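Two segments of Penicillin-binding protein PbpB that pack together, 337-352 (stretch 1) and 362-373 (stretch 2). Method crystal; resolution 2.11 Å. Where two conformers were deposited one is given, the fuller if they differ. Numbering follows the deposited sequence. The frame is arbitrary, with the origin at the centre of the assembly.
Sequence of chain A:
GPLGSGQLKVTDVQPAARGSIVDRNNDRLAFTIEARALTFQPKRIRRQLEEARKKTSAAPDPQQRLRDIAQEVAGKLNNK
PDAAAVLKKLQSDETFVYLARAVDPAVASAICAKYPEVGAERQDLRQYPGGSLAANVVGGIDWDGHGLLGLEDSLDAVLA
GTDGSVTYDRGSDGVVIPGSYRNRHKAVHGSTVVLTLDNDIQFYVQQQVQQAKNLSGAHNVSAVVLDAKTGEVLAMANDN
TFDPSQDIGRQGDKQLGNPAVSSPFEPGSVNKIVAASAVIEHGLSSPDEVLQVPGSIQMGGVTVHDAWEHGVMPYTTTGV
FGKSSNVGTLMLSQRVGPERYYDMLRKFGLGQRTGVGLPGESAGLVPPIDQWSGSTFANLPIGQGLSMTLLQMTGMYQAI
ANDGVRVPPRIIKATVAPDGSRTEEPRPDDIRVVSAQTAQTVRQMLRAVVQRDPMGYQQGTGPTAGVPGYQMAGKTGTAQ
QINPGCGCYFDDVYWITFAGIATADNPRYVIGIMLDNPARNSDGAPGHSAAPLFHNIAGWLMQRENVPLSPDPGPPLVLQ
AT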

# COMPACT_ATOMS: atom_id res chain seq x y z
N GLY A 337 -24.46 3.24 -10.16
CA GLY A 337 -24.46 4.24 -11.21
C GLY A 337 -23.10 4.91 -11.35
O GLY A 337 -22.30 4.95 -10.41
N PRO A 338 -22.81 5.44 -12.55
CA PRO A 338 -21.50 6.07 -12.80
C PRO A 338 -21.18 7.24 -11.89
O PRO A 338 -20.04 7.34 -11.39
N GLU A 339 -22.14 8.13 -11.64
CA GLU A 339 -21.88 9.34 -10.87
C GLU A 339 -21.50 9.02 -9.43
O GLU A 339 -20.51 9.53 -8.90
N ARG A 340 -22.32 8.22 -8.75
CA ARG A 340 -21.99 7.89 -7.37
C ARG A 340 -20.72 7.04 -7.32
O ARG A 340 -19.91 7.19 -6.40
N TYR A 341 -20.51 6.18 -8.31
CA TYR A 341 -19.28 5.39 -8.32
C TYR A 341 -18.06 6.30 -8.44
O TYR A 341 -17.11 6.20 -7.66
N TYR A 342 -18.06 7.19 -9.44
CA TYR A 342 -16.92 8.10 -9.59
C TYR A 342 -16.72 8.97 -8.36
O TYR A 342 -15.58 9.25 -7.97
N ASP A 343 -17.81 9.38 -7.71
CA ASP A 343 -17.65 10.19 -6.50
C ASP A 343 -16.93 9.39 -5.42
O ASP A 343 -16.09 9.93 -4.70
N MET A 344 -17.23 8.10 -5.32
CA MET A 344 -16.59 7.27 -4.30
C MET A 344 -15.11 7.07 -4.59
O MET A 344 -14.28 7.15 -3.68
N LEU A 345 -14.76 6.80 -5.86
CA LEU A 345 -13.36 6.74 -6.28
C LEU A 345 -12.58 7.94 -5.79
O LEU A 345 -11.47 7.81 -5.26
N ARG A 346 -13.14 9.14 -6.00
CA ARG A 346 -12.45 10.36 -5.60
C ARG A 346 -12.33 10.46 -4.09
O ARG A 346 -11.27 10.85 -3.57
N LYS A 347 -13.39 10.11 -3.36
CA LYS A 347 -13.30 10.18 -1.90
C LYS A 347 -12.24 9.23 -1.37
O LYS A 347 -11.54 9.53 -0.40
N PHE A 348 -12.09 8.06 -2.01
CA PHE A 348 -11.06 7.12 -1.62
C PHE A 348 -9.66 7.61 -1.96
O PHE A 348 -8.69 6.91 -1.64
N GLY A 349 -9.52 8.74 -2.66
CA GLY A 349 -8.24 9.39 -2.88
C GLY A 349 -7.50 8.99 -4.14
O GLY A 349 -6.33 9.36 -4.30
N LEU A 350 -8.14 8.26 -5.05
CA LEU A 350 -7.45 7.82 -6.26
C LEU A 350 -7.25 9.00 -7.21
O LEU A 350 -8.02 9.96 -7.22
N GLY A 351 -6.18 8.93 -7.99
CA GLY A 351 -5.84 9.98 -8.94
C GLY A 351 -5.20 11.21 -8.32
O GLY A 351 -4.91 12.16 -9.05
N GLN A 352 -4.96 11.21 -7.02
CA GLN A 352 -4.40 12.35 -6.31
C GLN A 352 -3.25 11.89 -5.43
O GLN A 352 -3.35 10.86 -4.76
N SER A 362 3.91 9.47 -7.28
CA SER A 362 3.01 9.59 -8.42
C SER A 362 1.58 9.81 -7.95
O SER A 362 1.18 9.38 -6.86
N ALA A 363 0.80 10.50 -8.77
CA ALA A 363 -0.61 10.71 -8.49
C ALA A 363 -1.49 9.58 -8.98
O ALA A 363 -2.68 9.54 -8.66
N GLY A 364 -0.93 8.66 -9.77
CA GLY A 364 -1.75 7.66 -10.40
C GLY A 364 -2.58 8.32 -11.50
O GLY A 364 -2.32 9.44 -11.91
N LEU A 365 -3.60 7.60 -11.96
CA LEU A 365 -4.42 8.10 -13.05
C LEU A 365 -5.83 7.55 -12.93
O LEU A 365 -6.02 6.33 -12.86
N VAL A 366 -6.81 8.46 -12.93
CA VAL A 366 -8.22 8.11 -12.92
C VAL A 366 -8.93 8.98 -13.96
O VAL A 366 -9.01 10.20 -13.79
N PRO A 367 -9.49 8.41 -15.02
CA PRO A 367 -10.21 9.23 -16.02
C PRO A 367 -11.41 9.94 -15.41
O PRO A 367 -12.29 9.30 -14.82
N PRO A 368 -11.45 11.27 -15.49
CA PRO A 368 -12.61 12.00 -14.98
C PRO A 368 -13.88 11.62 -15.73
O PRO A 368 -13.84 11.18 -16.89
N ILE A 369 -15.02 11.75 -15.05
CA ILE A 369 -16.24 11.17 -15.58
C ILE A 369 -16.68 11.86 -16.87
O ILE A 369 -17.18 11.20 -17.79
N ASP A 370 -16.44 13.18 -17.00
CA ASP A 370 -16.87 13.85 -18.22
C ASP A 370 -16.11 13.38 -19.45
O ASP A 370 -16.52 13.72 -20.57
N GLN A 371 -15.05 12.59 -19.30
CA GLN A 371 -14.32 12.04 -20.43
C GLN A 371 -14.48 10.53 -20.57
O GLN A 371 -13.79 9.93 -21.40
N TRP A 372 -15.37 9.91 -19.81
CA TRP A 372 -15.55 8.46 -19.91
C TRP A 372 -16.03 8.06 -21.30
O TRP A 372 -16.85 8.75 -21.92
N SER A 373 -15.53 6.93 -21.79
CA SER A 373 -16.10 6.33 -22.98
C SER A 373 -17.37 5.56 -22.60
O SER A 373 -17.79 5.53 -21.44

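No direct hydrogen bond joins the two stretches, although 608 Å² of surface is buried between them; the polar link is a single water. Water 1 lies 2.6 Å from Tyr342 OH, in a hydrogen bond whose direction is not fixed, and donates to Val366 O at 2.9 Å, tying the helix side chain to the backbone of the second stretch. Arg346, whose chi2 and chi3 lie between wells, brings its guanidinium to the same site, with NH2 of Arg346 2.5 Å from the water oxygen.

Tyr342 is central to the packing. Its CA-to-CB bond points toward the second stretch, and its t rotamer (chi1 178°) lays the ring against Ile369, whose CB sits over one face, 4.1 Å from the ring centroid, in a CH-pi contact. Ile369, t at both chi1 and chi2, also points toward the helix and extends its CD1 to within 3.8 Å of Pro338 O and 4.1 Å of Glu339 CG. Trp372 (chi1 m) approaches the tyrosine obliquely, with Tyr342 CD1 3.7 Å from Trp372 CZ2 and the ring planes at 84°. Its indole also meets Pro338, CZ3 of Trp372 lying 3.6 Å from CB of Pro338, while NE1 of Trp372 donates to Pro367 O at 2.7 Å, anchoring the indole to its own stretch.

Farther along, Val366 (chi1 t) points toward the first stretch and spreads its two methyls: CG1 lies 3.9 Å from Leu345 CD1, and CG2 lies 3.6 Å from Leu350 CB. Val366 CG2 also comes within 3.4 Å of Gly351 N. A CB on Gly351 would crowd this methyl and clash with Arg346 NH2. Gln352 points away, and its NE2 donates to Arg346 O (3.1 Å) and Leu350 O (2.9 Å), bracing the turn after the helix.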

# COMPACT_ATOMS: atom_id res chain seq x y z
CB PRO A 338 -21.61 6.52 -14.27
CG PRO A 338 -22.63 5.64 -14.87
CD PRO A 338 -23.62 5.34 -13.78
CB GLU A 339 -23.10 10.26 -10.89
CG GLU A 339 -23.23 11.05 -12.18
CD GLU A 339 -24.06 12.31 -12.00
OE1 GLU A 339 -25.14 12.22 -11.37
OE2 GLU A 339 -23.63 13.39 -12.46
CB ARG A 340 -23.16 7.18 -6.69
CG ARG A 340 -24.32 8.12 -6.33
CD ARG A 340 -25.48 7.44 -5.59
NE ARG A 340 -26.08 6.34 -6.35
CZ ARG A 340 -27.24 5.76 -6.03
NH1 ARG A 340 -27.93 6.18 -4.98
NH2 ARG A 340 -27.72 4.75 -6.77
CB TYR A 341 -19.29 4.36 -9.44
CG TYR A 341 -18.05 3.53 -9.35
CD1 TYR A 341 -17.96 2.48 -8.43
CD2 TYR A 341 -16.93 3.82 -10.13
CE1 TYR A 341 -16.78 1.74 -8.31
CE2 TYR A 341 -15.77 3.09 -10.03
CZ TYR A 341 -15.69 2.05 -9.11
OH TYR A 341 -14.52 1.33 -9.01
CB TYR A 342 -17.10 8.97 -10.84
CG TYR A 342 -15.98 9.95 -11.04
CD1 TYR A 342 -14.76 9.54 -11.56
CD2 TYR A 342 -16.14 11.30 -10.74
CE1 TYR A 342 -13.73 10.44 -11.76
CE2 TYR A 342 -15.12 12.21 -10.93
CZ TYR A 342 -13.92 11.77 -11.45
OH TYR A 342 -12.89 12.66 -11.65
CB ASP A 343 -19.00 10.68 -5.99
CG ASP A 343 -18.86 11.64 -4.82
OD1 ASP A 343 -18.39 12.77 -5.04
OD2 ASP A 343 -19.23 11.28 -3.68
CB MET A 344 -17.33 5.93 -4.20
CG MET A 344 -16.83 5.02 -3.12
SD MET A 344 -17.28 5.57 -1.49
CE MET A 344 -19.01 5.12 -1.46
CB LEU A 345 -13.24 6.68 -7.81
CG LEU A 345 -13.42 5.45 -8.69
CD1 LEU A 345 -13.30 5.86 -10.16
CD2 LEU A 345 -12.43 4.32 -8.34
CB ARG A 346 -13.18 11.58 -6.16
CG ARG A 346 -12.97 11.80 -7.65
CD ARG A 346 -11.80 12.73 -7.87
NE ARG A 346 -10.83 12.15 -8.79
CZ ARG A 346 -9.64 12.68 -9.05
NH1 ARG A 346 -9.27 13.81 -8.46
NH2 ARG A 346 -8.83 12.07 -9.91
CB LYS A 347 -14.66 9.90 -1.25
CG LYS A 347 -15.60 11.10 -1.20
CD LYS A 347 -16.80 10.88 -0.27
CE LYS A 347 -17.46 9.51 -0.51
NZ LYS A 347 -18.77 9.29 0.22
CB PHE A 348 -11.30 5.75 -2.28
CG PHE A 348 -12.15 4.80 -1.45
CD1 PHE A 348 -11.67 4.28 -0.26
CD2 PHE A 348 -13.42 4.44 -1.87
CE1 PHE A 348 -12.45 3.38 0.50
CE2 PHE A 348 -14.21 3.55 -1.13
CZ PHE A 348 -13.72 3.02 0.06
CB LEU A 350 -8.25 6.71 -6.93
CG LEU A 350 -8.49 5.54 -5.97
CD1 LEU A 350 -9.20 4.37 -6.67
CD2 LEU A 350 -7.17 5.06 -5.31
CB GLN A 352 -5.50 13.06 -5.45
CG GLN A 352 -6.91 13.12 -6.12
CD GLN A 352 -8.10 12.95 -5.12
OE1 GLN A 352 -8.31 13.80 -4.26
NE2 GLN A 352 -8.86 11.85 -5.25
CB SER A 362 3.08 8.33 -9.30
OG SER A 362 2.04 8.31 -10.25
CB ALA A 363 -1.10 12.02 -9.14
CB LEU A 365 -3.84 7.71 -14.41
CG LEU A 365 -4.32 8.65 -15.52
CD1 LEU A 365 -4.11 10.11 -15.08
CD2 LEU A 365 -3.60 8.35 -16.82
CB VAL A 366 -8.88 8.33 -11.54
CG1 VAL A 366 -10.36 7.98 -11.61
CG2 VAL A 366 -8.16 7.54 -10.44
CB PRO A 367 -10.66 8.20 -17.08
CG PRO A 367 -10.64 6.90 -16.37
CD PRO A 367 -9.56 6.97 -15.32
CB PRO A 368 -12.24 13.48 -15.22
CG PRO A 368 -11.22 13.45 -16.29
CD PRO A 368 -10.45 12.17 -16.10
CB ILE A 369 -17.34 11.17 -14.50
CG1 ILE A 369 -18.54 10.33 -14.96
CG2 ILE A 369 -17.74 12.59 -14.09
CD1 ILE A 369 -19.63 10.18 -13.89
CB ASP A 370 -16.76 15.37 -18.08
CG ASP A 370 -15.38 15.84 -17.66
OD1 ASP A 370 -14.45 15.01 -17.56
OD2 ASP A 370 -15.23 17.06 -17.44
CB GLN A 371 -12.84 12.42 -20.31
CG GLN A 371 -12.64 13.92 -20.13
CD GLN A 371 -11.22 14.29 -19.77
OE1 GLN A 371 -10.28 13.53 -19.99
NE2 GLN A 371 -11.06 15.48 -19.18
CB TRP A 372 -16.54 7.97 -18.85
CG TRP A 372 -15.99 7.93 -17.44
CD1 TRP A 372 -14.80 8.45 -17.00
CD2 TRP A 372 -16.61 7.31 -16.30
NE1 TRP A 372 -14.65 8.21 -15.65
CE2 TRP A 372 -15.74 7.51 -15.20
CE3 TRP A 372 -17.80 6.61 -16.10
CZ2 TRP A 372 -16.04 7.04 -13.92
CZ3 TRP A 372 -18.10 6.14 -14.83
CH2 TRP A 372 -17.22 6.35 -13.76
CB SER A 373 -15.09 5.40 -23.65
OG SER A 373 -15.13 4.13 -23.03
O HOH W 1 -10.49 11.76 -11.79